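Local coordinates for protein dockerin type 1 (Clostridium thermocellum, PDB 4DH2) that docks into a type I cohesin, here that of OlpC, through a calcium-binding dockerin module, and probably carries glycoside hydrolase activity in its full-length form, at residues Asp40-Gly48 against Ile68-Tyr76. Residues are numbered along the deposited sequence; the frame is centred on the assembly and turned at random.
Sequences DMWVGDVNG and IREFPKNSY. With CA (calcium ion), chain I; SO4 (sulfate ion), chain J.
Lys73 runs extended from its backbone and then bends at chi3 (93°), which carries its ammonium to the C-terminal end of helix 40-44. Trp42 swings CG away from its own nitrogen (chi1 177°) and lays one face of its six-membered ring against the bent end of the lysine. There Lys73 NZ donates to Trp42 O at 2.7 Å and to Asp45 O at 2.8 Å, approaching both carbonyls tilted out of their planes. The ammonium thus meets carbonyls at and just beyond the helix C-terminus, probably a favourable charge-dipole arrangement, while Lys73 CE lies over the indole 4.1 Å from the Trp42 six-ring centroid and NZ makes an off-centre cation-pi contact. Trp42 NE1 is hydrogen-bonded to Ala5 O. Asp45 OD2 stays 4.4 Å from Lys73 NZ, too far for a salt bridge, and instead accepts from Asn50 N.

Closer to the backbone, Lys73 N donates to Val46 O at 3.0 Å in a nearly straight bond (163°), beside Phe71. Val46 sits over one face of the Phe71 ring, with Val46 CB 3.7 Å from Phe71 CG, and Tyr63 stacks with the same phenyl group. Pro72 packs on Asn47 CA and CB. The amide of Asn47 is shared: OD1 binds calcium, while ND2 donates to a sulfate ion, probably from the crystallisation liquor, that is also hydrogen-bonded to Tyr59 OH.

Asp45 OD1 and Asn47 OD1 join Asp49, Val51, Asp56 and a water around this calcium; the lysine bonds and the Val46-Phe71 contact hold the segment after helix 54-64 against the entry of the dockerin's second EF-hand-like calcium loop.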
ATOM      1  N   ASP B  40      -6.228  18.844 -18.266  1.00 34.47           N
ATOM      2  CA  ASP B  40      -5.068  18.000 -17.985  1.00 33.05           C
ATOM      3  C   ASP B  40      -4.063  18.686 -17.081  1.00 34.62           C
ATOM      4  O   ASP B  40      -3.554  18.097 -16.125  1.00 27.30           O
ATOM      5  CB  ASP B  40      -4.355  17.628 -19.282  1.00 27.27           C
ATOM      6  CG  ASP B  40      -5.177  16.722 -20.152  1.00 37.10           C
ATOM      7  OD1 ASP B  40      -6.146  16.125 -19.636  1.00 37.08           O
ATOM      8  OD2 ASP B  40      -4.867  16.613 -21.359  1.00 40.65           O
ATOM      9  N   MET B  41      -3.743  19.926 -17.417  1.00 32.16           N
ATOM     10  CA  MET B  41      -2.700  20.624 -16.711  1.00 35.10           C
ATOM     11  C   MET B  41      -3.137  20.920 -15.272  1.00 36.28           C
ATOM     12  O   MET B  41      -2.345  20.818 -14.338  1.00 30.66           O
ATOM     13  CB  MET B  41      -2.324  21.893 -17.464  1.00 30.76           C
ATOM     14  CG  MET B  41      -1.023  22.502 -16.995  1.00 36.35           C
ATOM     15  SD  MET B  41       0.487  21.526 -17.298  1.00 29.65           S
ATOM     16  CE  MET B  41       0.584  21.628 -19.093  1.00 27.23           C
ATOM     17  N   TRP B  42      -4.398  21.272 -15.067  1.00 33.30           N
ATOM     18  CA  TRP B  42      -4.818  21.578 -13.708  1.00 33.82           C
ATOM     19  C   TRP B  42      -4.741  20.321 -12.826  1.00 26.55           C
ATOM     20  O   TRP B  42      -4.143  20.337 -11.745  1.00 28.89           O
ATOM     21  CB  TRP B  42      -6.226  22.169 -13.662  1.00 33.72           C
ATOM     22  CG  TRP B  42      -6.605  22.382 -12.259  1.00 35.77           C
ATOM     23  CD1 TRP B  42      -7.487  21.650 -11.536  1.00 38.06           C
ATOM     24  CD2 TRP B  42      -6.056  23.361 -11.363  1.00 34.36           C
ATOM     25  NE1 TRP B  42      -7.545  22.120 -10.247  1.00 36.17           N
ATOM     26  CE2 TRP B  42      -6.676  23.171 -10.114  1.00 37.67           C
ATOM     27  CE3 TRP B  42      -5.112  24.386 -11.502  1.00 31.77           C
ATOM     28  CZ2 TRP B  42      -6.384  23.965  -9.005  1.00 38.12           C
ATOM     29  CZ3 TRP B  42      -4.821  25.178 -10.399  1.00 43.52           C
ATOM     30  CH2 TRP B  42      -5.459  24.961  -9.166  1.00 42.51           C
ATOM     31  N   VAL B  43      -5.271  19.215 -13.327  1.00 27.23           N
ATOM     32  CA  VAL B  43      -5.292  17.987 -12.534  1.00 24.66           C
ATOM     33  C   VAL B  43      -3.968  17.236 -12.541  1.00 21.49           C
ATOM     34  O   VAL B  43      -3.646  16.548 -11.562  1.00 22.79           O
ATOM     35  CB  VAL B  43      -6.412  17.025 -12.988  1.00 27.46           C
ATOM     36  CG1 VAL B  43      -7.770  17.706 -12.857  1.00 35.45           C
ATOM     37  CG2 VAL B  43      -6.177  16.545 -14.434  1.00 37.22           C
ATOM     38  N   GLY B  44      -3.217  17.314 -13.636  1.00 21.52           N
ATOM     39  CA  GLY B  44      -2.033  16.472 -13.780  1.00 16.34           C
ATOM     40  C   GLY B  44      -0.726  17.097 -13.393  1.00 19.36           C
ATOM     41  O   GLY B  44       0.224  16.367 -13.105  1.00 19.99           O
ATOM     42  N   ASP B  45      -0.628  18.431 -13.443  1.00 18.84           N
ATOM     43  CA  ASP B  45       0.608  19.109 -13.058  1.00 24.57           C
ATOM     44  C   ASP B  45       0.514  19.402 -11.567  1.00 26.80           C
ATOM     45  O   ASP B  45       0.035  20.473 -11.169  1.00 23.86           O
ATOM     46  CB  ASP B  45       0.780  20.424 -13.811  1.00 25.50           C
ATOM     47  CG  ASP B  45       1.927  21.259 -13.280  1.00 27.91           C
ATOM     48  OD1 ASP B  45       2.877  20.685 -12.739  1.00 23.63           O
ATOM     49  OD2 ASP B  45       1.878  22.514 -13.389  1.00 27.51           O
ATOM     50  N   VAL B  46       0.949  18.453 -10.747  1.00 23.99           N
ATOM     51  CA  VAL B  46       0.689  18.544  -9.310  1.00 21.79           C
ATOM     52  C   VAL B  46       1.732  19.365  -8.563  1.00 25.60           C
ATOM     53  O   VAL B  46       1.482  19.790  -7.436  1.00 22.80           O
ATOM     54  CB  VAL B  46       0.579  17.168  -8.650  1.00 17.35           C
ATOM     55  CG1 VAL B  46      -0.510  16.352  -9.285  1.00 18.21           C
ATOM     56  CG2 VAL B  46       1.898  16.427  -8.718  1.00 18.76           C
ATOM     57  N   ASN B  47       2.895  19.578  -9.168  1.00 23.51           N
ATOM     58  CA  ASN B  47       3.934  20.400  -8.539  1.00 27.05           C
ATOM     59  C   ASN B  47       3.913  21.830  -9.064  1.00 34.31           C
ATOM     60  O   ASN B  47       4.616  22.697  -8.551  1.00 34.57           O
ATOM     61  CB  ASN B  47       5.336  19.784  -8.657  1.00 25.58           C
ATOM     62  CG  ASN B  47       5.855  19.773 -10.069  1.00 28.45           C
ATOM     63  OD1 ASN B  47       5.082  19.696 -10.994  1.00 22.98           O
ATOM     64  ND2 ASN B  47       7.168  19.812 -10.233  1.00 29.56           N
ATOM     65  N   GLY B  48       3.103  22.063 -10.090  1.00 32.48           N
ATOM     66  CA  GLY B  48       2.852  23.404 -10.584  1.00 35.28           C
ATOM     67  C   GLY B  48       4.000  24.022 -11.363  1.00 38.61           C
ATOM     68  O   GLY B  48       4.190  25.233 -11.310  1.00 33.10           O
ATOM     69  N   ILE B  68       3.885  12.469   1.651  1.00 29.74           N
ATOM     70  CA  ILE B  68       3.397  13.841   1.683  1.00 26.75           C
ATOM     71  C   ILE B  68       1.892  13.797   1.835  1.00 25.26           C
ATOM     72  O   ILE B  68       1.244  12.798   1.487  1.00 31.33           O
ATOM     73  CB  ILE B  68       3.796  14.633   0.393  1.00 25.23           C
ATOM     74  CG1 ILE B  68       3.178  13.991  -0.854  1.00 24.03           C
ATOM     75  CG2 ILE B  68       5.297  14.660   0.258  1.00 31.98           C
ATOM     76  CD1 ILE B  68       3.610  14.629  -2.193  1.00 23.16           C
ATOM     77  N   ARG B  69       1.314  14.884   2.333  1.00 35.58           N
ATOM     78  CA  ARG B  69      -0.116  14.925   2.628  1.00 39.46           C
ATOM     79  C   ARG B  69      -0.842  15.696   1.565  1.00 33.84           C
ATOM     80  O   ARG B  69      -2.065  15.610   1.445  1.00 33.67           O
ATOM     81  CB  ARG B  69      -0.383  15.616   3.978  1.00 59.49           C
ATOM     82  CG  ARG B  69      -0.080  14.779   5.212  1.00 79.27           C
ATOM     83  CD  ARG B  69      -0.624  15.430   6.496  1.00 91.15           C
ATOM     84  NE  ARG B  69      -2.027  15.086   6.749  1.00102.05           N
ATOM     85  CZ  ARG B  69      -2.636  15.205   7.929  1.00107.75           C
ATOM     86  NH1 ARG B  69      -3.913  14.862   8.056  1.00106.66           N
ATOM     87  NH2 ARG B  69      -1.976  15.661   8.988  1.00109.41           N
ATOM     88  N   GLU B  70      -0.090  16.489   0.808  1.00 33.62           N
ATOM     89  CA  GLU B  70      -0.681  17.242  -0.287  1.00 35.09           C
ATOM     90  C   GLU B  70       0.395  17.519  -1.335  1.00 25.41           C
ATOM     91  O   GLU B  70       1.581  17.311  -1.091  1.00 25.06           O
ATOM     92  CB  GLU B  70      -1.215  18.584   0.211  1.00 40.98           C
ATOM     93  CG  GLU B  70      -0.100  19.500   0.672  1.00 58.95           C
ATOM     94  CD  GLU B  70      -0.589  20.661   1.509  1.00 82.61           C
ATOM     95  OE1 GLU B  70      -1.702  21.165   1.250  1.00 91.75           O
ATOM     96  OE2 GLU B  70       0.147  21.066   2.431  1.00 90.25           O
ATOM     97  N   PHE B  71      -0.046  18.025  -2.478  1.00 28.99           N
ATOM     98  CA  PHE B  71       0.849  18.350  -3.581  1.00 27.75           C
ATOM     99  C   PHE B  71       1.319  19.795  -3.493  1.00 35.15           C
ATOM    100  O   PHE B  71       0.647  20.651  -2.923  1.00 34.26           O
ATOM    101  CB  PHE B  71       0.133  18.111  -4.908  1.00 23.52           C
ATOM    102  CG  PHE B  71      -0.287  16.692  -5.095  1.00 23.77           C
ATOM    103  CD1 PHE B  71       0.680  15.682  -5.193  1.00 23.58           C
ATOM    104  CD2 PHE B  71      -1.614  16.351  -5.163  1.00 23.72           C
ATOM    105  CE1 PHE B  71       0.305  14.353  -5.336  1.00 22.29           C
ATOM    106  CE2 PHE B  71      -1.993  15.017  -5.318  1.00 22.42           C
ATOM    107  CZ  PHE B  71      -1.022  14.028  -5.403  1.00 24.74           C
ATOM    108  N   PRO B  72       2.478  20.072  -4.068  1.00 29.57           N
ATOM    109  CA  PRO B  72       3.016  21.430  -3.977  1.00 31.95           C
ATOM    110  C   PRO B  72       2.045  22.479  -4.495  1.00 45.25           C
ATOM    111  O   PRO B  72       1.929  23.542  -3.879  1.00 39.95           O
ATOM    112  CB  PRO B  72       4.277  21.362  -4.831  1.00 30.16           C
ATOM    113  CG  PRO B  72       4.710  19.933  -4.719  1.00 27.26           C
ATOM    114  CD  PRO B  72       3.454  19.116  -4.625  1.00 29.19           C
ATOM    115  N   LYS B  73       1.338  22.186  -5.585  1.00 36.93           N
ATOM    116  CA  LYS B  73       0.383  23.145  -6.127  1.00 38.40           C
ATOM    117  C   LYS B  73      -0.933  23.103  -5.346  1.00 40.17           C
ATOM    118  O   LYS B  73      -1.397  22.029  -4.987  1.00 41.51           O
ATOM    119  CB  LYS B  73       0.122  22.831  -7.591  1.00 28.28           C
ATOM    120  CG  LYS B  73      -0.874  23.751  -8.270  1.00 33.51           C
ATOM    121  CD  LYS B  73      -0.951  23.489  -9.773  1.00 36.16           C
ATOM    122  CE  LYS B  73      -2.058  22.484 -10.110  1.00 28.77           C
ATOM    123  NZ  LYS B  73      -2.127  22.145 -11.576  1.00 27.20           N
ATOM    124  N   ASN B  74      -1.551  24.259  -5.109  1.00 53.93           N
ATOM    125  CA  ASN B  74      -2.790  24.311  -4.317  1.00 60.32           C
ATOM    126  C   ASN B  74      -3.944  25.037  -5.014  1.00 67.08           C
ATOM    127  O   ASN B  74      -3.736  25.739  -6.000  1.00 63.67           O
ATOM    128  CB  ASN B  74      -2.525  24.981  -2.966  1.00 68.03           C
ATOM    129  CG  ASN B  74      -1.914  24.030  -1.956  1.00 80.50           C
ATOM    130  OD1 ASN B  74      -2.588  23.128  -1.454  1.00 88.92           O
ATOM    131  ND2 ASN B  74      -0.639  24.229  -1.649  1.00 78.83           N
ATOM    132  N   SER B  75      -5.159  24.867  -4.493  1.00 77.06           N
ATOM    133  CA  SER B  75      -6.322  25.593  -5.010  1.00 83.85           C
ATOM    134  C   SER B  75      -6.336  27.031  -4.488  1.00 83.39           C
ATOM    135  O   SER B  75      -6.959  27.917  -5.077  1.00 85.02           O
ATOM    136  CB  SER B  75      -7.619  24.880  -4.624  1.00 89.17           C
ATOM    137  OG  SER B  75      -7.795  24.844  -3.216  1.00 89.78           O
ATOM    138  N   TYR B  76      -5.641  27.247  -3.377  1.00 79.78           N
ATOM    139  CA  TYR B  76      -5.467  28.577  -2.802  1.00 74.63           C
ATOM    140  C   TYR B  76      -4.009  29.032  -2.940  1.00 72.27           C
ATOM    141  O   TYR B  76      -3.117  28.233  -3.249  1.00 66.57           O
ATOM    142  CB  TYR B  76      -5.886  28.570  -1.326  1.00 65.65           C
ATOM    143  CG  TYR B  76      -5.241  27.467  -0.513  1.00 57.42           C
ATOM    144  CD1 TYR B  76      -5.862  26.228  -0.368  1.00 48.37           C
ATOM    145  CD2 TYR B  76      -4.006  27.658   0.097  1.00 59.32           C
ATOM    146  CE1 TYR B  76      -5.278  25.214   0.371  1.00 45.01           C
ATOM    147  CE2 TYR B  76      -3.410  26.650   0.836  1.00 63.20           C
ATOM    148  CZ  TYR B  76      -4.059  25.429   0.975  1.00 63.39           C
ATOM    149  OH  TYR B  76      -3.484  24.408   1.704  1.00 69.59           O
TER
HETATM  150 CA    CA I 102       4.535  19.051 -13.172  1.00 21.18          CA
HETATM  151  S   SO4 J 103       9.946  19.921  -7.969  0.54 49.91           S
HETATM  152  O1  SO4 J 103      10.238  18.626  -7.363  1.00 60.43           O
HETATM  153  O2  SO4 J 103      10.129  19.775  -9.412  1.00 59.19           O
HETATM  154  O3  SO4 J 103       8.593  20.350  -7.633  1.00 42.10           O
HETATM  155  O4  SO4 J 103      10.861  20.939  -7.448  1.00 69.96           O
HETATM  156  O   HOH W   1       6.665  18.279 -13.561  1.00 23.65           O